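Local coordinates for protein uronate dehydrogenase (Agrobacterium tumefaciens, PDB 3RFX) that catalyses the NAD-dependent oxidation of uronic acids such as galacturonate and glucuronate, as a Rossmann-fold dehydrogenase, at residues S165-P170 with S177-H182; N171-L176 with A249-Q254. The protein carries 1 engineered substitution. All coordinates share one frame; numbering follows the deposited sequence.

In uronate dehydrogenase the loop after strand 158-163 of the Rossmann sheet and the short helix 175-178 take part in both contacts. In contact 1 the loop pairs with the chain leaving that helix; in contact 2 the residues just ahead of the helix meet a loop after helix 234-238. Along the chain the order is 165-170, 171-176, 177-182 and, much later, 249-254. The centres lie about 12 Å apart on the same side of the chain's centre, and Met175 packs on Ser165, Thr167 and Pro170. The residues leading into the helix thus meet the late 249-254 loop, while its end is tied to the loop after strand 158-163.

Contact 1 (S165-P170 with S177-H182); sequences SCTPEP and STWFSH. With PO4 (phosphate ion), chain F.
After helix 175-178 the chain runs alongside the loop beyond strand 158-163 of the Rossmann sheet, in the same direction, joined to it by one parallel beta bridge, Ser165 with Trp179. Ser165 N donates to Thr178 O at 2.8 Å, and Phe180 N returns a bond to Ser165 O. Next to this bridge the hydroxyls Ser165 OG and Thr178 OG1 meet at 2.7 Å.

The indole of Trp179 leaves opposite the backbone N (chi1 -172°), which directs it against residues 167-170. NE1 donates to Thr167 O at 2.9 Å; the acceptor lies near the indole plane, while the donor stands above the carbonyl plane. Pro170 covers one face, its CD 3.8 Å from the five-membered ring centroid in a CH-pi contact. Ser181 CB lies over the opposite face, toward its rim, and Phe233 adds an edge-to-face contact.

Farther along, the His182 ring has Cys166 SG at its edge, 3.8 Å from CD2. Water joins NE2 to Cys166 O, and ND1 donates at 2.6 Å to O1 of a phosphate ion, probably from the crystallisation liquor, that also bonds to Arg22. The side chain of Cys166 is about 7 Å from the bound NAD, so this bridged loop borders the cofactor region of a Rossmann-fold dehydrogenase.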
ATOM      1  N   SER A 165      22.825  16.483  -5.607  1.00 13.33           N
ATOM      2  CA  SER A 165      24.133  17.121  -5.701  1.00 15.28           C
ATOM      3  C   SER A 165      24.238  17.755  -7.078  1.00 12.93           C
ATOM      4  O   SER A 165      24.482  17.073  -8.062  1.00 16.79           O
ATOM      5  CB  SER A 165      25.246  16.076  -5.523  1.00 15.77           C
ATOM      6  OG  SER A 165      25.104  15.402  -4.282  1.00 16.19           O
ATOM      7  N   CYS A 166      24.018  19.063  -7.156  1.00 18.13           N
ATOM      8  CA  CYS A 166      24.006  19.732  -8.452  1.00 15.68           C
ATOM      9  C   CYS A 166      25.394  20.292  -8.721  1.00 18.89           C
ATOM     10  O   CYS A 166      25.737  21.379  -8.255  1.00 22.02           O
ATOM     11  CB  CYS A 166      22.939  20.842  -8.484  1.00 20.88           C
ATOM     12  SG  CYS A 166      22.588  21.463 -10.152  1.00 22.13           S
ATOM     13  N   THR A 167      26.191  19.527  -9.460  1.00 20.89           N
ATOM     14  CA  THR A 167      27.598  19.843  -9.684  1.00 20.75           C
ATOM     15  C   THR A 167      27.932  19.634 -11.148  1.00 18.95           C
ATOM     16  O   THR A 167      27.158  19.030 -11.883  1.00 18.90           O
ATOM     17  CB  THR A 167      28.505  18.908  -8.856  1.00 21.72           C
ATOM     18  OG1 THR A 167      28.252  17.550  -9.239  1.00 22.45           O
ATOM     19  CG2 THR A 167      28.229  19.063  -7.375  1.00 23.73           C
ATOM     20  N   PRO A 168      29.098  20.130 -11.590  1.00 19.58           N
ATOM     21  CA  PRO A 168      29.477  19.901 -12.986  1.00 19.18           C
ATOM     22  C   PRO A 168      29.594  18.416 -13.317  1.00 20.23           C
ATOM     23  O   PRO A 168      29.276  18.014 -14.435  1.00 23.12           O
ATOM     24  CB  PRO A 168      30.845  20.585 -13.093  1.00 23.44           C
ATOM     25  CG  PRO A 168      30.799  21.646 -12.041  1.00 25.12           C
ATOM     26  CD  PRO A 168      30.024  21.047 -10.906  1.00 25.19           C
ATOM     27  N   GLU A 169      30.045  17.618 -12.355  1.00 20.19           N
ATOM     28  CA  GLU A 169      30.119  16.172 -12.536  1.00 17.88           C
ATOM     29  C   GLU A 169      30.120  15.468 -11.173  1.00 17.24           C
ATOM     30  O   GLU A 169      30.454  16.072 -10.153  1.00 19.38           O
ATOM     31  CB  GLU A 169      31.373  15.791 -13.336  1.00 22.85           C
ATOM     32  CG  GLU A 169      32.661  16.086 -12.602  1.00 24.85           C
ATOM     33  CD  GLU A 169      33.915  15.750 -13.414  1.00 36.77           C
ATOM     34  OE1 GLU A 169      33.798  15.156 -14.508  1.00 33.40           O
ATOM     35  OE2 GLU A 169      35.023  16.079 -12.946  1.00 41.54           O
ATOM     36  N   PRO A 170      29.738  14.185 -11.150  1.00 18.43           N
ATOM     37  CA  PRO A 170      29.801  13.439  -9.883  1.00 19.00           C
ATOM     38  C   PRO A 170      31.259  13.357  -9.435  1.00 20.50           C
ATOM     39  O   PRO A 170      32.123  13.130 -10.286  1.00 18.67           O
ATOM     40  CB  PRO A 170      29.316  12.033 -10.274  1.00 17.68           C
ATOM     41  CG  PRO A 170      28.618  12.200 -11.595  1.00 18.50           C
ATOM     42  CD  PRO A 170      29.283  13.357 -12.277  1.00 14.77           C
ATOM     43  N   SER A 177      24.544   8.388  -7.122  1.00 12.09           N
ATOM     44  CA  SER A 177      23.103   8.320  -6.886  1.00 11.77           C
ATOM     45  C   SER A 177      22.464   9.703  -6.872  1.00 13.84           C
ATOM     46  O   SER A 177      21.347   9.861  -7.360  1.00 13.04           O
ATOM     47  CB  SER A 177      22.787   7.595  -5.566  1.00 13.17           C
ATOM     48  OG  SER A 177      23.331   6.276  -5.564  1.00 12.61           O
ATOM     49  N   THR A 178      23.158  10.694  -6.305  1.00 11.56           N
ATOM     50  CA  THR A 178      22.539  11.998  -6.035  1.00 13.10           C
ATOM     51  C   THR A 178      22.771  13.082  -7.089  1.00 12.58           C
ATOM     52  O   THR A 178      22.156  14.151  -7.016  1.00 13.61           O
ATOM     53  CB  THR A 178      22.991  12.582  -4.677  1.00 15.12           C
ATOM     54  OG1 THR A 178      24.403  12.812  -4.709  1.00 12.28           O
ATOM     55  CG2 THR A 178      22.655  11.639  -3.518  1.00 14.54           C
ATOM     56  N   TRP A 179      23.648  12.821  -8.052  1.00 13.20           N
ATOM     57  CA  TRP A 179      24.013  13.837  -9.040  1.00 12.88           C
ATOM     58  C   TRP A 179      22.791  14.390  -9.750  1.00 13.52           C
ATOM     59  O   TRP A 179      21.928  13.639 -10.199  1.00 13.06           O
ATOM     60  CB  TRP A 179      24.966  13.265 -10.088  1.00 13.77           C
ATOM     61  CG  TRP A 179      25.538  14.302 -11.032  1.00 12.22           C
ATOM     62  CD1 TRP A 179      26.082  15.508 -10.694  1.00 14.43           C
ATOM     63  CD2 TRP A 179      25.639  14.200 -12.455  1.00 12.83           C
ATOM     64  NE1 TRP A 179      26.511  16.169 -11.825  1.00 14.80           N
ATOM     65  CE2 TRP A 179      26.249  15.385 -12.919  1.00 13.55           C
ATOM     66  CE3 TRP A 179      25.271  13.220 -13.389  1.00 14.11           C
ATOM     67  CZ2 TRP A 179      26.504  15.613 -14.270  1.00 13.74           C
ATOM     68  CZ3 TRP A 179      25.521  13.448 -14.727  1.00 12.89           C
ATOM     69  CH2 TRP A 179      26.134  14.638 -15.157  1.00 16.22           C
ATOM     70  N   PHE A 180      22.748  15.715  -9.848  1.00 13.92           N
ATOM     71  CA  PHE A 180      21.705  16.434 -10.583  1.00 13.50           C
ATOM     72  C   PHE A 180      22.454  17.360 -11.530  1.00 13.30           C
ATOM     73  O   PHE A 180      23.016  18.363 -11.091  1.00 15.33           O
ATOM     74  CB  PHE A 180      20.888  17.263  -9.599  1.00 12.46           C
ATOM     75  CG  PHE A 180      19.572  17.783 -10.156  1.00 13.81           C
ATOM     76  CD1 PHE A 180      19.007  17.235 -11.303  1.00 13.12           C
ATOM     77  CD2 PHE A 180      18.893  18.793  -9.492  1.00 15.93           C
ATOM     78  CE1 PHE A 180      17.781  17.712 -11.790  1.00 17.10           C
ATOM     79  CE2 PHE A 180      17.669  19.267  -9.963  1.00 15.72           C
ATOM     80  CZ  PHE A 180      17.117  18.727 -11.105  1.00 15.74           C
ATOM     81  N   SER A 181      22.494  17.023 -12.814  1.00 13.65           N
ATOM     82  CA  SER A 181      23.300  17.803 -13.758  1.00 14.73           C
ATOM     83  C   SER A 181      22.723  19.206 -13.964  1.00 20.24           C
ATOM     84  O   SER A 181      21.533  19.436 -13.750  1.00 14.45           O
ATOM     85  CB  SER A 181      23.401  17.098 -15.107  1.00 17.11           C
ATOM     86  OG  SER A 181      22.150  17.143 -15.791  1.00 17.38           O
ATOM     87  N   HIS A 182      23.568  20.144 -14.381  1.00 15.89           N
ATOM     88  CA  HIS A 182      23.081  21.477 -14.721  1.00 18.75           C
ATOM     89  C   HIS A 182      22.001  21.403 -15.794  1.00 16.32           C
ATOM     90  O   HIS A 182      20.941  22.024 -15.654  1.00 17.46           O
ATOM     91  CB  HIS A 182      24.230  22.377 -15.183  1.00 18.54           C
ATOM     92  CG  HIS A 182      25.207  22.699 -14.101  1.00 20.36           C
ATOM     93  ND1 HIS A 182      26.479  23.164 -14.361  1.00 23.46           N
ATOM     94  CD2 HIS A 182      25.105  22.615 -12.754  1.00 19.68           C
ATOM     95  CE1 HIS A 182      27.112  23.362 -13.220  1.00 22.07           C
ATOM     96  NE2 HIS A 182      26.302  23.037 -12.230  1.00 23.43           N
TER
HETATM   97  P   PO4 F 269      27.408  24.740 -17.431  0.13 39.95           P
HETATM   98  O1  PO4 F 269      27.389  23.354 -16.828  0.83 42.13           O
HETATM   99  O2  PO4 F 269      27.705  24.638 -18.907  0.65 42.56           O
HETATM  100  O3  PO4 F 269      26.062  25.396 -17.243  1.00 38.34           O
HETATM  101  O4  PO4 F 269      28.467  25.571 -16.748  1.00 50.02           O
HETATM  102  O   HOH W   1      27.347  23.605  -9.563  1.00 33.84           O
HETATM  103  O   HOH W   2      26.287  19.484 -14.602  1.00 20.81           O

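Contact 2 (N171-L176 with A249-Q254); sequences NNYRML and ALVRFQ
Arg174, at the entry to helix 175-178, reaches across to the 249-254 loop and grips one backbone carbonyl side-on with two nitrogens, while the neighbouring Asn172, before the turn that leads into the helix, makes a capping bond. The arginine begins with an apolar contact, CB to Leu250 CD1 at 3.6 Å, and CB is equally near Leu250 O. CG and CD continue past that same carbonyl, CD standing 3.9 Å from Leu250 O. Because CG is anti to the backbone N (chi1 176°) and the chain stays extended as far as NE, the aliphatic part carries the guanidinium to Gln254 O. There NE and NH2 both donate to Gln254 O, at 2.9 Å each. The acceptor lies in the guanidinium plane, but the two donors see it differently: NH2 arrives in the carbonyl plane, whereas NE stands above it. Two bonds to a single oxygen restrict rotation of the flat group.

Leu250 CD1 touches both Arg174 CB and Asn172. It lies 3.9 Å from Asn172 OD1, in van der Waals contact with the amide, whose oxygen accepts the capping bond from Met175 N at 3.1 Å. On another flank, Val251 CG1 touches Tyr173 CD2 at 4.0 Å, the two side chains crossing at about a right angle. Pro196 of the second subunit packs on both of these residues, which places this part of the contact at a subunit interface, and Tyr173 OH bonds to Arg234.

The 249-254 loop is also bonded to Gln120, whose NE2 meets Leu250 O and Phe253 O, and the Gln254 amide is held by Trp214 and Pro119. Within the loop, Ala249 O accepts from both Arg252 N and Phe253 N, the latter at 3.1 Å.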
ATOM      1  N   ASN A 171      31.542  13.531  -8.152  1.00 19.03           N
ATOM      2  CA  ASN A 171      32.936  13.402  -7.704  1.00 23.92           C
ATOM      3  C   ASN A 171      33.170  12.523  -6.486  1.00 22.39           C
ATOM      4  O   ASN A 171      34.260  12.516  -5.924  1.00 21.82           O
ATOM      5  CB  ASN A 171      33.580  14.765  -7.477  1.00 30.70           C
ATOM      6  CG  ASN A 171      32.800  15.617  -6.524  1.00 31.18           C
ATOM      7  OD1 ASN A 171      32.565  15.226  -5.381  1.00 36.87           O
ATOM      8  ND2 ASN A 171      32.384  16.799  -6.984  1.00 36.37           N
ATOM      9  N   ASN A 172      32.147  11.789  -6.073  1.00 16.24           N
ATOM     10  CA  ASN A 172      32.331  10.759  -5.067  1.00 17.30           C
ATOM     11  C   ASN A 172      31.250   9.694  -5.216  1.00 18.44           C
ATOM     12  O   ASN A 172      30.338   9.840  -6.043  1.00 16.36           O
ATOM     13  CB  ASN A 172      32.381  11.354  -3.650  1.00 15.27           C
ATOM     14  CG  ASN A 172      31.061  11.970  -3.213  1.00 19.52           C
ATOM     15  OD1 ASN A 172      29.989  11.422  -3.459  1.00 14.73           O
ATOM     16  ND2 ASN A 172      31.141  13.107  -2.531  1.00 19.15           N
ATOM     17  N   TYR A 173      31.349   8.631  -4.429  1.00 13.89           N
ATOM     18  CA  TYR A 173      30.469   7.474  -4.607  1.00 14.78           C
ATOM     19  C   TYR A 173      28.992   7.832  -4.440  1.00 13.22           C
ATOM     20  O   TYR A 173      28.133   7.341  -5.178  1.00 14.57           O
ATOM     21  CB  TYR A 173      30.839   6.334  -3.651  1.00 16.52           C
ATOM     22  CG  TYR A 173      30.257   5.006  -4.097  1.00 16.01           C
ATOM     23  CD1 TYR A 173      30.980   4.153  -4.923  1.00 19.58           C
ATOM     24  CD2 TYR A 173      28.970   4.628  -3.722  1.00 17.51           C
ATOM     25  CE1 TYR A 173      30.440   2.946  -5.357  1.00 17.48           C
ATOM     26  CE2 TYR A 173      28.420   3.426  -4.155  1.00 18.17           C
ATOM     27  CZ  TYR A 173      29.162   2.593  -4.974  1.00 18.99           C
ATOM     28  OH  TYR A 173      28.617   1.398  -5.407  1.00 19.61           O
ATOM     29  N   ARG A 174      28.704   8.670  -3.452  1.00 14.01           N
ATOM     30  CA  ARG A 174      27.327   9.097  -3.184  1.00 13.48           C
ATOM     31  C   ARG A 174      26.707   9.778  -4.403  1.00 12.23           C
ATOM     32  O   ARG A 174      25.525   9.579  -4.704  1.00 11.88           O
ATOM     33  CB  ARG A 174      27.286  10.022  -1.963  1.00 14.08           C
ATOM     34  CG  ARG A 174      25.906  10.614  -1.642  1.00 12.98           C
ATOM     35  CD  ARG A 174      25.902  11.234  -0.242  1.00 14.19           C
ATOM     36  NE  ARG A 174      24.693  12.016   0.039  1.00 13.99           N
ATOM     37  CZ  ARG A 174      24.516  13.286  -0.317  1.00 18.73           C
ATOM     38  NH1 ARG A 174      25.467  13.937  -0.976  1.00 14.84           N
ATOM     39  NH2 ARG A 174      23.378  13.909  -0.017  1.00 14.91           N
ATOM     40  N   MET A 175      27.496  10.582  -5.109  1.00 12.38           N
ATOM     41  CA  MET A 175      26.967  11.313  -6.264  1.00 13.27           C
ATOM     42  C   MET A 175      26.612  10.424  -7.442  1.00 14.31           C
ATOM     43  O   MET A 175      25.940  10.860  -8.378  1.00 12.19           O
ATOM     44  CB  MET A 175      27.920  12.428  -6.700  1.00 13.21           C
ATOM     45  CG  MET A 175      28.078  13.498  -5.642  1.00 15.57           C
ATOM     46  SD  MET A 175      28.879  14.959  -6.323  1.00 17.99           S
ATOM     47  CE  MET A 175      29.347  15.795  -4.810  1.00 21.26           C
ATOM     48  N   LEU A 176      27.053   9.173  -7.415  1.00 11.33           N
ATOM     49  CA  LEU A 176      26.584   8.235  -8.436  1.00 12.65           C
ATOM     50  C   LEU A 176      25.071   8.052  -8.296  1.00 11.33           C
ATOM     51  O   LEU A 176      24.410   7.598  -9.229  1.00 12.54           O
ATOM     52  CB  LEU A 176      27.280   6.880  -8.305  1.00 12.65           C
ATOM     53  CG  LEU A 176      28.778   6.942  -8.595  1.00 13.95           C
ATOM     54  CD1 LEU A 176      29.436   5.580  -8.342  1.00 16.45           C
ATOM     55  CD2 LEU A 176      29.010   7.396 -10.045  1.00 17.55           C
ATOM     56  N   ALA A 249      29.453   7.452   6.665  1.00 18.67           N
ATOM     57  CA  ALA A 249      28.123   8.018   6.435  1.00 16.19           C
ATOM     58  C   ALA A 249      27.892   8.285   4.948  1.00 14.13           C
ATOM     59  O   ALA A 249      26.760   8.206   4.457  1.00 15.97           O
ATOM     60  CB  ALA A 249      27.942   9.307   7.244  1.00 17.54           C
ATOM     61  N   LEU A 250      28.974   8.601   4.238  1.00 13.85           N
ATOM     62  CA  LEU A 250      28.933   8.828   2.796  1.00 17.43           C
ATOM     63  C   LEU A 250      28.237   7.714   2.006  1.00 17.03           C
ATOM     64  O   LEU A 250      27.646   7.976   0.957  1.00 17.07           O
ATOM     65  CB  LEU A 250      30.346   9.012   2.230  1.00 17.00           C
ATOM     66  CG  LEU A 250      30.425   9.209   0.708  1.00 19.67           C
ATOM     67  CD1 LEU A 250      29.994  10.618   0.318  1.00 18.34           C
ATOM     68  CD2 LEU A 250      31.833   8.919   0.191  1.00 25.78           C
ATOM     69  N   VAL A 251      28.327   6.476   2.491  1.00 13.63           N
ATOM     70  CA  VAL A 251      27.643   5.369   1.830  1.00 14.05           C
ATOM     71  C   VAL A 251      26.558   4.696   2.682  1.00 16.03           C
ATOM     72  O   VAL A 251      26.046   3.644   2.307  1.00 18.39           O
ATOM     73  CB  VAL A 251      28.635   4.308   1.337  1.00 15.92           C
ATOM     74  CG1 VAL A 251      29.548   4.904   0.242  1.00 16.94           C
ATOM     75  CG2 VAL A 251      29.463   3.761   2.510  1.00 16.18           C
ATOM     76  N   ARG A 252      26.205   5.292   3.816  1.00 12.86           N
ATOM     77  CA  ARG A 252      25.195   4.690   4.692  1.00 13.63           C
ATOM     78  C   ARG A 252      23.881   5.468   4.747  1.00 15.33           C
ATOM     79  O   ARG A 252      22.808   4.875   4.895  1.00 16.15           O
ATOM     80  CB  ARG A 252      25.743   4.524   6.109  1.00 13.12           C
ATOM     81  CG  ARG A 252      26.755   3.375   6.234  1.00 17.34           C
ATOM     82  CD  ARG A 252      27.406   3.392   7.608  1.00 24.54           C
ATOM     83  NE  ARG A 252      26.408   3.384   8.681  1.00 31.26           N
ATOM     84  CZ  ARG A 252      26.672   3.631   9.964  1.00 29.48           C
ATOM     85  NH1 ARG A 252      27.911   3.903  10.357  1.00 37.27           N
ATOM     86  NH2 ARG A 252      25.694   3.605  10.853  1.00 34.50           N
ATOM     87  N   PHE A 253      23.982   6.787   4.635  1.00 12.80           N
ATOM     88  CA  PHE A 253      22.832   7.671   4.811  1.00 12.59           C
ATOM     89  C   PHE A 253      22.630   8.549   3.600  1.00 13.14           C
ATOM     90  O   PHE A 253      23.594   9.015   2.988  1.00 12.78           O
ATOM     91  CB  PHE A 253      23.000   8.535   6.060  1.00 11.28           C
ATOM     92  CG  PHE A 253      23.061   7.741   7.328  1.00 15.38           C
ATOM     93  CD1 PHE A 253      21.900   7.302   7.941  1.00 13.32           C
ATOM     94  CD2 PHE A 253      24.283   7.411   7.894  1.00 18.01           C
ATOM     95  CE1 PHE A 253      21.949   6.564   9.113  1.00 21.15           C
ATOM     96  CE2 PHE A 253      24.339   6.674   9.062  1.00 19.65           C
ATOM     97  CZ  PHE A 253      23.173   6.245   9.668  1.00 22.85           C
ATOM     98  N   GLN A 254      21.369   8.791   3.250  1.00 10.98           N
ATOM     99  CA  GLN A 254      21.088   9.584   2.057  1.00 12.08           C
ATOM    100  C   GLN A 254      21.621  11.019   2.154  1.00 11.12           C
ATOM    101  O   GLN A 254      22.005  11.614   1.142  1.00 12.87           O
ATOM    102  CB  GLN A 254      19.590   9.527   1.721  1.00 10.50           C
ATOM    103  CG  GLN A 254      19.187   8.093   1.376  1.00 12.53           C
ATOM    104  CD  GLN A 254      17.867   7.993   0.643  1.00 13.56           C
ATOM    105  OE1 GLN A 254      17.393   8.972   0.068  1.00 10.89           O
ATOM    106  NE2 GLN A 254      17.277   6.799   0.647  1.00 12.26           N
TER